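Local structure of pyruvate kinase (Pseudomonas aeruginosa, 6QXL) at residues I74-F79 / G152-H157; V133-E138 / R145-I150; V277-T282 / A312-A317; S300-A305 / R334-A339. The protein probably catalyses the last step of glycolysis, transferring the phosphoryl group of phosphoenolpyruvate to ADP to give pyruvate and ATP. All coordinates share one frame; numbering follows the deposited sequence.

Overall arrangement
From the N terminus, the chain runs through the first three strands of the barrel and leaves it near Ile74. Interaction 1 closes the loop of the inserted beta domain by joining 74-79 to 152-157 on its way back. Nested inside that loop, interaction 2 pairs the hairpin strands 133-138 and 145-150, and the two touch through Leu154 and Met134. The chain then returns to the barrel. Interaction 3 pairs its last two strands, 277-282 and 312-317, while interaction 4 packs the helix between them against helix 325-340. Interactions 3 and 4 cross along the chain and touch where Val313 meets Cys336 and Ala305.

Interaction 1: I74-F79 / G152-H157; sequences IRIAKF and GPLSDH
Arg75 runs its extended side chain past the carbonyl of His157 (chi2 -170°, chi3 162°). Its CB lies 3.5 Å from His157 O, CG passes a little farther off, and CD returns to 3.3 Å from His157 O and faces His157 CB. The guanidinium arrives edge-on, and its NH1 donates to His157 O over 3.1 Å. This bond is almost straight (174° at the hydrogen), runs nearly along the C=O axis and lies in the guanidinium plane; the other terminal nitrogen, NH2, makes a weak bond to Gln70 OE1. Weaker contacts add to this: His157 CA-H and ND1 both approach Ile76 O, the latter as a weak bond, and His157 N makes a weak bond to Ala77 O. Beside it, Asp156 OD1 accepts Phe79 N at 2.9 Å, a donor well above the carboxylate plane, and the same oxygen sits at the rim of the Phe79 ring. The aliphatic part of Lys78 runs aslant past Asp156 and His157, with CB 3.3 Å from Asp156 OD2 and CE 3.3 Å from His157 NE2. On the buried side, Ile76 CD1 rests 4.0 Å from Leu154 CG, and both side chains touch Leu127. The two segments are the outgoing and returning connections of the B domain of pyruvate kinases, the lid inserted after the third barrel strand that closes over the active site; the Arg75 side chain lies about 9 Å from the bound magnesium ion.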
loop_
_atom_site.group_PDB
_atom_site.type_symbol
_atom_site.label_atom_id
_atom_site.label_comp_id
_atom_site.label_asym_id
_atom_site.label_seq_id
_atom_site.Cartn_x
_atom_site.Cartn_y
_atom_site.Cartn_z
ATOM N N ILE A 74 -4.318 47.235 -2.732
ATOM C CA ILE A 74 -3.885 48.519 -3.292
ATOM C C ILE A 74 -4.871 48.838 -4.405
ATOM O O ILE A 74 -5.090 48.027 -5.311
ATOM C CB ILE A 74 -2.473 48.417 -3.868
ATOM C CG1 ILE A 74 -1.477 47.905 -2.837
ATOM C CG2 ILE A 74 -2.062 49.715 -4.480
ATOM C CD1 ILE A 74 -0.210 47.360 -3.471
ATOM N N ARG A 75 -5.442 50.044 -4.361
ATOM C CA ARG A 75 -6.426 50.436 -5.363
ATOM C C ARG A 75 -5.981 51.726 -6.038
ATOM O O ARG A 75 -5.238 52.541 -5.475
ATOM C CB ARG A 75 -7.810 50.642 -4.780
ATOM C CG ARG A 75 -8.200 49.711 -3.663
ATOM C CD ARG A 75 -9.719 49.874 -3.364
ATOM N NE ARG A 75 -10.221 48.705 -2.607
ATOM C CZ ARG A 75 -10.978 47.703 -3.097
ATOM N NH1 ARG A 75 -11.407 47.675 -4.351
ATOM N NH2 ARG A 75 -11.280 46.687 -2.313
ATOM N N ILE A 76 -6.472 51.903 -7.258
ATOM C CA ILE A 76 -6.364 53.182 -7.934
ATOM C C ILE A 76 -7.364 54.198 -7.379
ATOM O O ILE A 76 -8.264 53.853 -6.637
ATOM C CB ILE A 76 -6.473 53.038 -9.453
ATOM C CG1 ILE A 76 -7.891 52.673 -9.868
ATOM C CG2 ILE A 76 -5.453 52.009 -9.977
ATOM C CD1 ILE A 76 -8.013 52.218 -11.329
ATOM N N ALA A 77 -7.168 55.439 -7.744
ATOM C CA ALA A 77 -8.051 56.549 -7.350
ATOM C C ALA A 77 -9.283 56.673 -8.283
ATOM O O ALA A 77 -9.594 55.747 -9.022
ATOM C CB ALA A 77 -7.253 57.846 -7.277
ATOM N N LYS A 78 -9.969 57.804 -8.258
ATOM C CA LYS A 78 -11.146 58.011 -9.106
ATOM C C LYS A 78 -10.795 58.612 -10.464
ATOM O O LYS A 78 -9.748 59.227 -10.647
ATOM C CB LYS A 78 -12.184 58.895 -8.388
ATOM C CG LYS A 78 -12.594 58.394 -7.041
ATOM C CD LYS A 78 -13.584 59.305 -6.392
ATOM C CE LYS A 78 -14.214 58.662 -5.219
ATOM N NZ LYS A 78 -14.917 59.653 -4.349
ATOM N N PHE A 79 -11.753 58.524 -11.370
ATOM C CA PHE A 79 -11.692 59.074 -12.714
ATOM C C PHE A 79 -12.686 60.213 -12.819
ATOM O O PHE A 79 -13.602 60.278 -12.050
ATOM C CB PHE A 79 -12.064 58.044 -13.729
ATOM C CG PHE A 79 -11.007 57.046 -14.010
ATOM C CD1 PHE A 79 -10.940 55.885 -13.296
ATOM C CD2 PHE A 79 -10.130 57.239 -15.020
ATOM C CE1 PHE A 79 -9.994 54.955 -13.567
ATOM C CE2 PHE A 79 -9.181 56.305 -15.305
ATOM C CZ PHE A 79 -9.108 55.164 -14.576
ATOM N N GLY A 152 -9.575 46.525 -21.705
ATOM C CA GLY A 152 -10.826 46.400 -20.995
ATOM C C GLY A 152 -11.196 47.689 -20.305
ATOM O O GLY A 152 -10.532 48.700 -20.479
ATOM N N PRO A 153 -12.252 47.679 -19.511
ATOM C CA PRO A 153 -12.631 48.870 -18.776
ATOM C C PRO A 153 -11.873 49.052 -17.473
ATOM O O PRO A 153 -11.383 48.088 -16.905
ATOM C CB PRO A 153 -14.136 48.641 -18.511
ATOM C CG PRO A 153 -14.240 47.167 -18.379
ATOM C CD PRO A 153 -13.230 46.579 -19.347
ATOM N N LEU A 154 -11.816 50.289 -17.002
ATOM C CA LEU A 154 -11.234 50.622 -15.711
ATOM C C LEU A 154 -12.151 51.641 -15.058
ATOM O O LEU A 154 -12.627 52.551 -15.722
ATOM C CB LEU A 154 -9.834 51.210 -15.900
ATOM C CG LEU A 154 -8.682 50.720 -15.002
ATOM C CD1 LEU A 154 -8.580 49.203 -14.973
ATOM C CD2 LEU A 154 -7.335 51.227 -15.482
ATOM N N SER A 155 -12.348 51.531 -13.761
ATOM C CA SER A 155 -13.237 52.440 -13.056
ATOM C C SER A 155 -12.684 52.747 -11.653
ATOM O O SER A 155 -11.686 52.159 -11.229
ATOM C CB SER A 155 -14.635 51.817 -12.989
ATOM O OG SER A 155 -14.643 50.691 -12.114
ATOM N N ASP A 156 -13.368 53.642 -10.939
ATOM C CA ASP A 156 -12.885 54.146 -9.663
ATOM C C ASP A 156 -12.565 52.987 -8.702
ATOM O O ASP A 156 -13.269 51.985 -8.652
ATOM C CB ASP A 156 -13.894 55.078 -8.990
ATOM C CG ASP A 156 -14.156 56.355 -9.793
ATOM O OD1 ASP A 156 -13.732 56.459 -10.971
ATOM O OD2 ASP A 156 -14.878 57.259 -9.263
ATOM N N HIS A 157 -11.454 53.145 -7.992
ATOM C CA HIS A 157 -11.049 52.265 -6.905
ATOM C C HIS A 157 -10.842 50.801 -7.270
ATOM O O HIS A 157 -10.889 49.961 -6.398
ATOM C CB HIS A 157 -12.050 52.370 -5.741
ATOM C CG HIS A 157 -12.214 53.749 -5.196
ATOM N ND1 HIS A 157 -11.136 54.564 -4.888
ATOM C CD2 HIS A 157 -13.331 54.484 -4.978
ATOM C CE1 HIS A 157 -11.588 55.727 -4.446
ATOM N NE2 HIS A 157 -12.913 55.701 -4.503
#

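Interaction 2: V133-E138 / R145-I150; sequences VMVVEE and RCRVLI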
loop_
_atom_site.group_PDB
_atom_site.type_symbol
_atom_site.label_atom_id
_atom_site.label_comp_id
_atom_site.label_asym_id
_atom_site.label_seq_id
_atom_site.Cartn_x
_atom_site.Cartn_y
_atom_site.Cartn_z
ATOM N N VAL A 133 -4.410 44.102 -18.018
ATOM C CA VAL A 133 -3.007 43.806 -17.738
ATOM C C VAL A 133 -2.127 44.847 -18.422
ATOM O O VAL A 133 -2.351 45.191 -19.590
ATOM C CB VAL A 133 -2.595 42.401 -18.235
ATOM C CG1 VAL A 133 -1.122 42.119 -17.922
ATOM C CG2 VAL A 133 -3.490 41.337 -17.622
ATOM N N MET A 134 -1.127 45.334 -17.690
ATOM C CA MET A 134 -0.182 46.303 -18.214
ATOM C C MET A 134 1.234 45.909 -17.876
ATOM O O MET A 134 1.470 45.156 -16.919
ATOM C CB MET A 134 -0.466 47.675 -17.618
ATOM C CG MET A 134 -1.927 48.057 -17.690
ATOM S SD MET A 134 -2.042 49.818 -17.475
ATOM C CE MET A 134 -3.812 50.004 -17.185
ATOM N N VAL A 135 2.172 46.421 -18.668
ATOM C CA VAL A 135 3.589 46.243 -18.396
ATOM C C VAL A 135 4.227 47.620 -18.164
ATOM O O VAL A 135 3.910 48.580 -18.865
ATOM C CB VAL A 135 4.292 45.461 -19.526
ATOM C CG1 VAL A 135 4.156 46.181 -20.873
ATOM C CG2 VAL A 135 5.767 45.209 -19.172
ATOM N N VAL A 136 5.130 47.691 -17.188
ATOM C CA VAL A 136 5.795 48.937 -16.841
ATOM C C VAL A 136 6.916 49.200 -17.851
ATOM O O VAL A 136 7.836 48.391 -17.998
ATOM C CB VAL A 136 6.381 48.873 -15.416
ATOM C CG1 VAL A 136 7.161 50.143 -15.070
ATOM C CG2 VAL A 136 5.277 48.643 -14.397
ATOM N N GLU A 137 6.821 50.325 -18.562
ATOM C CA GLU A 137 7.838 50.715 -19.554
ATOM C C GLU A 137 8.881 51.671 -18.987
ATOM O O GLU A 137 10.034 51.629 -19.405
ATOM C CB GLU A 137 7.162 51.383 -20.763
ATOM C CG GLU A 137 6.496 50.415 -21.774
ATOM C CD GLU A 137 6.008 51.113 -23.023
ATOM O OE1 GLU A 137 5.704 52.331 -22.948
ATOM O OE2 GLU A 137 5.845 50.438 -24.063
ATOM N N GLU A 138 8.465 52.569 -18.091
ATOM C CA GLU A 138 9.350 53.563 -17.494
ATOM C C GLU A 138 8.933 53.812 -16.054
ATOM O O GLU A 138 7.748 53.754 -15.716
ATOM C CB GLU A 138 9.302 54.886 -18.259
ATOM C CG GLU A 138 9.827 54.826 -19.681
ATOM C CD GLU A 138 9.766 56.169 -20.409
ATOM O OE1 GLU A 138 9.382 57.191 -19.846
ATOM O OE2 GLU A 138 10.118 56.173 -21.598
ATOM N N ARG A 145 4.913 54.397 -15.897
ATOM C CA ARG A 145 4.437 54.611 -17.251
ATOM C C ARG A 145 4.347 53.273 -17.946
ATOM O O ARG A 145 5.362 52.575 -18.094
ATOM C CB ARG A 145 5.393 55.506 -18.013
ATOM C CG ARG A 145 5.429 56.922 -17.476
ATOM C CD ARG A 145 6.625 57.694 -17.977
ATOM N NE ARG A 145 6.854 58.856 -17.112
ATOM C CZ ARG A 145 7.997 59.491 -16.925
ATOM N NH1 ARG A 145 9.043 59.160 -17.694
ATOM N NH2 ARG A 145 8.040 60.524 -16.117
ATOM N N CYS A 146 3.136 52.918 -18.383
ATOM C CA CYS A 146 2.844 51.561 -18.798
ATOM C C CYS A 146 2.269 51.464 -20.200
ATOM O O CYS A 146 1.767 52.445 -20.771
ATOM C CB CYS A 146 1.864 50.927 -17.811
ATOM S SG CYS A 146 2.378 51.022 -16.072
ATOM N N ARG A 147 2.349 50.261 -20.746
ATOM C CA ARG A 147 1.671 49.880 -21.975
ATOM C C ARG A 147 0.628 48.813 -21.646
ATOM O O ARG A 147 0.908 47.879 -20.874
ATOM C CB ARG A 147 2.691 49.317 -22.979
ATOM C CG ARG A 147 2.153 49.199 -24.387
ATOM C CD ARG A 147 3.167 48.662 -25.370
ATOM N NE ARG A 147 3.498 47.254 -25.156
ATOM C CZ ARG A 147 4.621 46.755 -24.628
ATOM N NH1 ARG A 147 5.591 47.562 -24.182
ATOM N NH2 ARG A 147 4.778 45.447 -24.535
ATOM N N VAL A 148 -0.555 48.929 -22.238
ATOM C CA VAL A 148 -1.616 47.956 -22.011
ATOM C C VAL A 148 -1.342 46.695 -22.840
ATOM O O VAL A 148 -1.130 46.754 -24.055
ATOM C CB VAL A 148 -2.996 48.543 -22.375
ATOM C CG1 VAL A 148 -4.100 47.484 -22.265
ATOM C CG2 VAL A 148 -3.297 49.767 -21.506
ATOM N N LEU A 149 -1.315 45.554 -22.155
ATOM C CA LEU A 149 -1.160 44.244 -22.796
ATOM C C LEU A 149 -2.526 43.624 -23.090
ATOM O O LEU A 149 -2.719 43.018 -24.145
ATOM C CB LEU A 149 -0.355 43.304 -21.917
ATOM C CG LEU A 149 1.137 43.667 -21.809
ATOM C CD1 LEU A 149 1.878 42.584 -21.027
ATOM C CD2 LEU A 149 1.834 43.979 -23.165
ATOM N N ILE A 150 -3.453 43.746 -22.142
ATOM C CA ILE A 150 -4.804 43.244 -22.297
ATOM C C ILE A 150 -5.753 44.357 -21.896
ATOM O O ILE A 150 -5.714 44.846 -20.768
ATOM C CB ILE A 150 -5.040 41.991 -21.429
ATOM C CG1 ILE A 150 -4.252 40.804 -22.023
ATOM C CG2 ILE A 150 -6.531 41.658 -21.322
ATOM C CD1 ILE A 150 -3.870 39.738 -21.016
#
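Met134, Val136, Cys146 and Val148 form the face of this strand pair that is buried in the domain. Met134 CB lies 4.0 Å from Cys146 CB, and its extended chain carries SD past Val148 CG2. Val136 CG2 meets Cys146 SG at 4.1 Å. Phe92, Phe94, Leu125 and Leu86 close in from neighbouring strands. The strands are the arms of an antiparallel beta hairpin in the inserted B domain, and a classic bulge interrupts each end of the pairing: Val133 O accepts both Leu149 N and Ile150 N, and Arg145 O accepts both Glu137 N and Glu138 N. The second bulge puts both glutamates facing Arg145. The opposite face mixes apolar packing with salt bridges that run out to solvent at the turn end. Val135 CG1 lies 3.9 Å from Leu149 CD2 and against one face of the Arg147 guanidinium, offset toward its rim. Arg147, bent at chi3 (69°), brings NH1 to 2.9 Å from Glu137 OE2, which forms a second salt bridge with Lys91 NZ. Near the turn, Arg145 NH1 reaches Glu138 OE1 at 2.9 Å, and Arg145 NE makes a salt bridge to Glu143 OE1. At the other end, Ile150 CD1 touches Val133 CG2 (3.8 Å), and Ile150 also packs on Met293 of a neighbouring subunit.

Interaction 3: V277-T282 / A312-A317; sequences VVITAT and AVMLSA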
loop_
_atom_site.group_PDB
_atom_site.type_symbol
_atom_site.label_atom_id
_atom_site.label_comp_id
_atom_site.label_asym_id
_atom_site.label_seq_id
_atom_site.Cartn_x
_atom_site.Cartn_y
_atom_site.Cartn_z
ATOM N N VAL A 277 -9.912 24.187 9.658
ATOM C CA VAL A 277 -10.998 24.208 8.667
ATOM C C VAL A 277 -10.472 24.867 7.400
ATOM O O VAL A 277 -9.619 25.754 7.470
ATOM C CB VAL A 277 -12.188 25.013 9.219
ATOM C CG1 VAL A 277 -13.367 24.974 8.277
ATOM C CG2 VAL A 277 -12.618 24.461 10.557
ATOM N N VAL A 278 -10.970 24.453 6.245
ATOM C CA VAL A 278 -10.524 25.057 4.988
ATOM C C VAL A 278 -11.667 25.361 4.041
ATOM O O VAL A 278 -12.549 24.535 3.848
ATOM C CB VAL A 278 -9.425 24.196 4.313
ATOM C CG1 VAL A 278 -9.905 22.787 4.017
ATOM C CG2 VAL A 278 -8.927 24.854 3.039
ATOM N N ILE A 279 -11.617 26.549 3.453
ATOM C CA ILE A 279 -12.591 27.034 2.474
ATOM C C ILE A 279 -11.924 27.187 1.095
ATOM O O ILE A 279 -10.825 27.720 0.988
ATOM C CB ILE A 279 -13.094 28.429 2.880
ATOM C CG1 ILE A 279 -13.713 28.428 4.282
ATOM C CG2 ILE A 279 -14.106 28.965 1.875
ATOM C CD1 ILE A 279 -13.769 29.826 4.877
ATOM N N THR A 280 -12.601 26.743 0.044
ATOM C CA THR A 280 -12.154 26.975 -1.338
ATOM C C THR A 280 -13.014 28.081 -1.943
ATOM O O THR A 280 -14.234 28.047 -1.808
ATOM C CB THR A 280 -12.274 25.697 -2.180
ATOM O OG1 THR A 280 -11.485 24.663 -1.589
ATOM C CG2 THR A 280 -11.768 25.914 -3.591
ATOM N N ALA A 281 -12.389 29.053 -2.607
ATOM C CA ALA A 281 -13.106 30.263 -3.041
ATOM C C ALA A 281 -12.740 30.777 -4.424
ATOM O O ALA A 281 -11.702 30.426 -4.980
ATOM C CB ALA A 281 -12.891 31.385 -2.035
ATOM N N THR A 282 -13.620 31.641 -4.936
ATOM C CA THR A 282 -13.395 32.530 -6.067
ATOM C C THR A 282 -13.677 31.944 -7.453
ATOM O O THR A 282 -12.967 31.073 -7.942
ATOM C CB THR A 282 -12.006 33.176 -5.981
ATOM O OG1 THR A 282 -11.861 33.788 -4.696
ATOM C CG2 THR A 282 -11.839 34.233 -7.029
ATOM N N ALA A 312 -15.605 23.748 2.960
ATOM C CA ALA A 312 -16.618 24.592 2.373
ATOM C C ALA A 312 -16.173 25.135 1.034
ATOM O O ALA A 312 -14.987 25.264 0.758
ATOM C CB ALA A 312 -16.956 25.740 3.307
ATOM N N VAL A 313 -17.173 25.492 0.245
ATOM C CA VAL A 313 -16.999 26.175 -1.018
ATOM C C VAL A 313 -17.718 27.505 -0.894
ATOM O O VAL A 313 -18.700 27.612 -0.168
ATOM C CB VAL A 313 -17.563 25.347 -2.172
ATOM C CG1 VAL A 313 -16.649 24.165 -2.444
ATOM C CG2 VAL A 313 -18.957 24.844 -1.872
ATOM N N MET A 314 -17.217 28.509 -1.603
ATOM C CA MET A 314 -17.662 29.889 -1.436
ATOM C C MET A 314 -18.209 30.465 -2.748
ATOM O O MET A 314 -17.781 30.095 -3.849
ATOM C CB MET A 314 -16.513 30.755 -0.941
ATOM C CG MET A 314 -16.895 32.145 -0.464
ATOM S SD MET A 314 -15.581 32.896 0.545
ATOM C CE MET A 314 -14.985 34.166 -0.584
ATOM N N LEU A 315 -19.177 31.371 -2.596
ATOM C CA LEU A 315 -19.665 32.221 -3.673
ATOM C C LEU A 315 -19.318 33.665 -3.325
ATOM O O LEU A 315 -19.457 34.073 -2.169
ATOM C CB LEU A 315 -21.172 32.101 -3.807
ATOM C CG LEU A 315 -21.697 30.732 -4.213
ATOM C CD1 LEU A 315 -23.227 30.670 -4.118
ATOM C CD2 LEU A 315 -21.231 30.390 -5.605
ATOM N N SER A 316 -18.889 34.450 -4.323
ATOM C CA SER A 316 -18.661 35.881 -4.074
ATOM C C SER A 316 -19.613 36.792 -4.841
ATOM O O SER A 316 -20.610 37.235 -4.276
ATOM C CB SER A 316 -17.229 36.245 -4.344
ATOM O OG SER A 316 -16.416 35.487 -3.497
ATOM N N ALA A 317 -19.376 37.025 -6.118
ATOM C CA ALA A 317 -20.248 37.902 -6.872
ATOM C C ALA A 317 -21.498 37.126 -7.237
ATOM O O ALA A 317 -22.560 37.720 -7.379
ATOM C CB ALA A 317 -19.583 38.430 -8.124
HETATM O O HOH W 1 -15.996 32.863 -4.136
HETATM O O HOH W 2 -13.831 35.880 -4.406
#
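Ala281 and Met314 make the closest side-chain contact between these strands. The CG of Met314 stands anti to its backbone N (chi1 -168°), and a bend at chi3 folds CE back to 3.8 Å from Ala281 CB, with SD alongside. On the same flank, Ile279 CG2 rests 4.1 Å from Met314 CB, and Ile279 CG1 faces Ala312 CB. The backbone holds these in step: Thr280 N donates to Ala312 O at 2.9 Å and Ala312 N to Val278 O at 3.3 Å, while Met314 N reaches Thr280 O by a weak, bent bond. These are strands seven and eight of the (beta/alpha)8 barrel, parallel neighbours joined by a beta-alpha-beta crossover through helix 296-307. Beyond Ala281 the direct pairing gives way to water. One molecule accepts from Thr282 N and bonds Ser316 OG at 2.7 Å, with a weak bond to Met314 O; a second bridges Thr282 OG1 and Ser316 OG. Thr282 OG1 also bonds a malonate ion, probably from the crystallisation liquor, and the Met314 side chain comes within about 4 Å of it. Around the first shell, Thr310 OG1 bonds both Thr280 OG1 and Ala312 O, tying the start of the second strand to the middle of the first. Arg248 donates from NE to Ala281 O and from NH2 to Thr282 O, and on the outer face Val313 packs against Met332 of helix 325-340.

Interaction 4: S300-A305 / R334-A339; sequences SDVANA and RVCQGA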
loop_
_atom_site.group_PDB
_atom_site.type_symbol
_atom_site.label_atom_id
_atom_site.label_comp_id
_atom_site.label_asym_id
_atom_site.label_seq_id
_atom_site.Cartn_x
_atom_site.Cartn_y
_atom_site.Cartn_z
ATOM N N SER A 300 -17.511 20.925 -12.478
ATOM C CA SER A 300 -16.298 20.163 -12.228
ATOM C C SER A 300 -15.434 20.798 -11.138
ATOM O O SER A 300 -14.883 20.098 -10.298
ATOM C CB SER A 300 -15.484 20.044 -13.527
ATOM O OG SER A 300 -14.265 19.350 -13.324
ATOM N N ASP A 301 -15.329 22.118 -11.147
ATOM C CA ASP A 301 -14.487 22.828 -10.191
ATOM C C ASP A 301 -14.982 22.571 -8.760
ATOM O O ASP A 301 -14.195 22.232 -7.870
ATOM C CB ASP A 301 -14.502 24.323 -10.503
ATOM C CG ASP A 301 -13.644 25.142 -9.553
ATOM O OD1 ASP A 301 -12.521 24.715 -9.211
ATOM O OD2 ASP A 301 -14.089 26.246 -9.171
ATOM N N VAL A 302 -16.289 22.688 -8.572
ATOM C CA VAL A 302 -16.870 22.530 -7.267
ATOM C C VAL A 302 -16.727 21.074 -6.823
ATOM O O VAL A 302 -16.300 20.783 -5.708
ATOM C CB VAL A 302 -18.347 22.985 -7.264
ATOM C CG1 VAL A 302 -19.009 22.639 -5.935
ATOM C CG2 VAL A 302 -18.446 24.490 -7.513
ATOM N N ALA A 303 -17.096 20.165 -7.704
ATOM C CA ALA A 303 -17.030 18.748 -7.383
ATOM C C ALA A 303 -15.612 18.320 -7.019
ATOM O O ALA A 303 -15.400 17.562 -6.073
ATOM C CB ALA A 303 -17.544 17.924 -8.538
ATOM N N ASN A 304 -14.635 18.827 -7.750
ATOM C CA ASN A 304 -13.265 18.464 -7.448
ATOM C C ASN A 304 -12.811 19.027 -6.130
ATOM O O ASN A 304 -12.032 18.383 -5.445
ATOM C CB ASN A 304 -12.307 18.840 -8.586
ATOM C CG ASN A 304 -12.245 17.754 -9.651
ATOM O OD1 ASN A 304 -11.707 16.690 -9.403
ATOM N ND2 ASN A 304 -12.821 17.999 -10.806
ATOM N N ALA A 305 -13.310 20.197 -5.756
ATOM C CA ALA A 305 -13.008 20.741 -4.419
ATOM C C ALA A 305 -13.593 19.835 -3.332
ATOM O O ALA A 305 -12.961 19.612 -2.304
ATOM C CB ALA A 305 -13.517 22.166 -4.271
ATOM N N ARG A 334 -26.358 21.123 -4.918
ATOM C CA ARG A 334 -26.674 19.897 -5.638
ATOM C C ARG A 334 -25.382 19.200 -6.098
ATOM O O ARG A 334 -25.263 17.976 -6.027
ATOM C CB ARG A 334 -27.554 20.239 -6.832
ATOM C CG ARG A 334 -28.512 19.115 -7.261
ATOM C CD ARG A 334 -28.774 19.059 -8.792
ATOM N NE ARG A 334 -28.964 20.405 -9.380
ATOM C CZ ARG A 334 -28.175 21.018 -10.282
ATOM N NH1 ARG A 334 -27.091 20.417 -10.787
ATOM N NH2 ARG A 334 -28.465 22.278 -10.644
ATOM N N VAL A 335 -24.402 19.985 -6.535
ATOM C CA VAL A 335 -23.157 19.422 -7.014
ATOM C C VAL A 335 -22.389 18.792 -5.853
ATOM O O VAL A 335 -21.800 17.719 -6.009
ATOM C CB VAL A 335 -22.327 20.482 -7.749
ATOM C CG1 VAL A 335 -20.947 19.938 -8.129
ATOM C CG2 VAL A 335 -23.056 20.931 -9.002
ATOM N N CYS A 336 -22.428 19.446 -4.695
ATOM C CA CYS A 336 -21.786 18.895 -3.506
ATOM C C CYS A 336 -22.384 17.527 -3.151
ATOM O O CYS A 336 -21.663 16.560 -2.918
ATOM C CB CYS A 336 -21.903 19.860 -2.335
ATOM S SG CYS A 336 -20.857 21.330 -2.482
ATOM N N GLN A 337 -23.711 17.442 -3.145
ATOM C CA GLN A 337 -24.354 16.178 -2.829
ATOM C C GLN A 337 -23.924 15.064 -3.761
ATOM O O GLN A 337 -23.694 13.932 -3.303
ATOM C CB GLN A 337 -25.852 16.284 -2.894
ATOM C CG GLN A 337 -26.508 16.771 -1.631
ATOM C CD GLN A 337 -28.025 16.644 -1.834
ATOM O OE1 GLN A 337 -28.575 17.473 -2.549
ATOM N NE2 GLN A 337 -28.676 15.551 -1.323
ATOM N N GLY A 338 -23.787 15.382 -5.044
ATOM C CA GLY A 338 -23.413 14.376 -6.034
ATOM C C GLY A 338 -21.987 13.886 -5.817
ATOM O O GLY A 338 -21.734 12.688 -5.799
ATOM N N ALA A 339 -21.062 14.819 -5.614
ATOM C CA ALA A 339 -19.687 14.458 -5.408
ATOM C C ALA A 339 -19.473 13.651 -4.120
ATOM O O ALA A 339 -18.548 12.826 -4.044
ATOM C CB ALA A 339 -18.821 15.706 -5.389
#
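Helices 300-305 and 334-339 come nearest at Ala303 and Ala339, whose CA atoms are 5.4 Å apart. Their axes approach to 8.8 Å and run in the same general direction, inclined at 48°, and small residues allow this spacing. No hydrogen bond joins them; the side chains that meet are apolar. Ala339 CB rests against Ala303, 4.0 Å from its O and 4.1 Å from its CB. One turn back, Val335 holds CG1 anti to its own backbone N (chi1 174°), which points that methyl across the interface to Ala303 CB and to Val302 CG1, each 4.0 Å away. The two valines cross obliquely, and Val302 CG1 also touches Cys336 SG at 4.1 Å; it thus lies against both Val335 and Cys336. Val299 and Val306 of the first helix extend the same strip of contacts. On another flank of helix 300-305, Ser300 O accepts both Asn304 N and Asn304 ND2, which reach it from opposite faces of its carbonyl plane. This flank meets a neighbouring subunit: Asn304 OD1 accepts from Lys265 of that subunit, Ser300 OG bonds Asp301 OD1 of the neighbouring subunit, and Asp301 OD1 bonds Ser300 OG of that subunit. The pair belongs to the outer ring of the TIM barrel, where helix 296-307, linking the seventh and eighth strands, lies beside helix 325-340, and helix 296-307 contributes to a subunit interface of the tetramer.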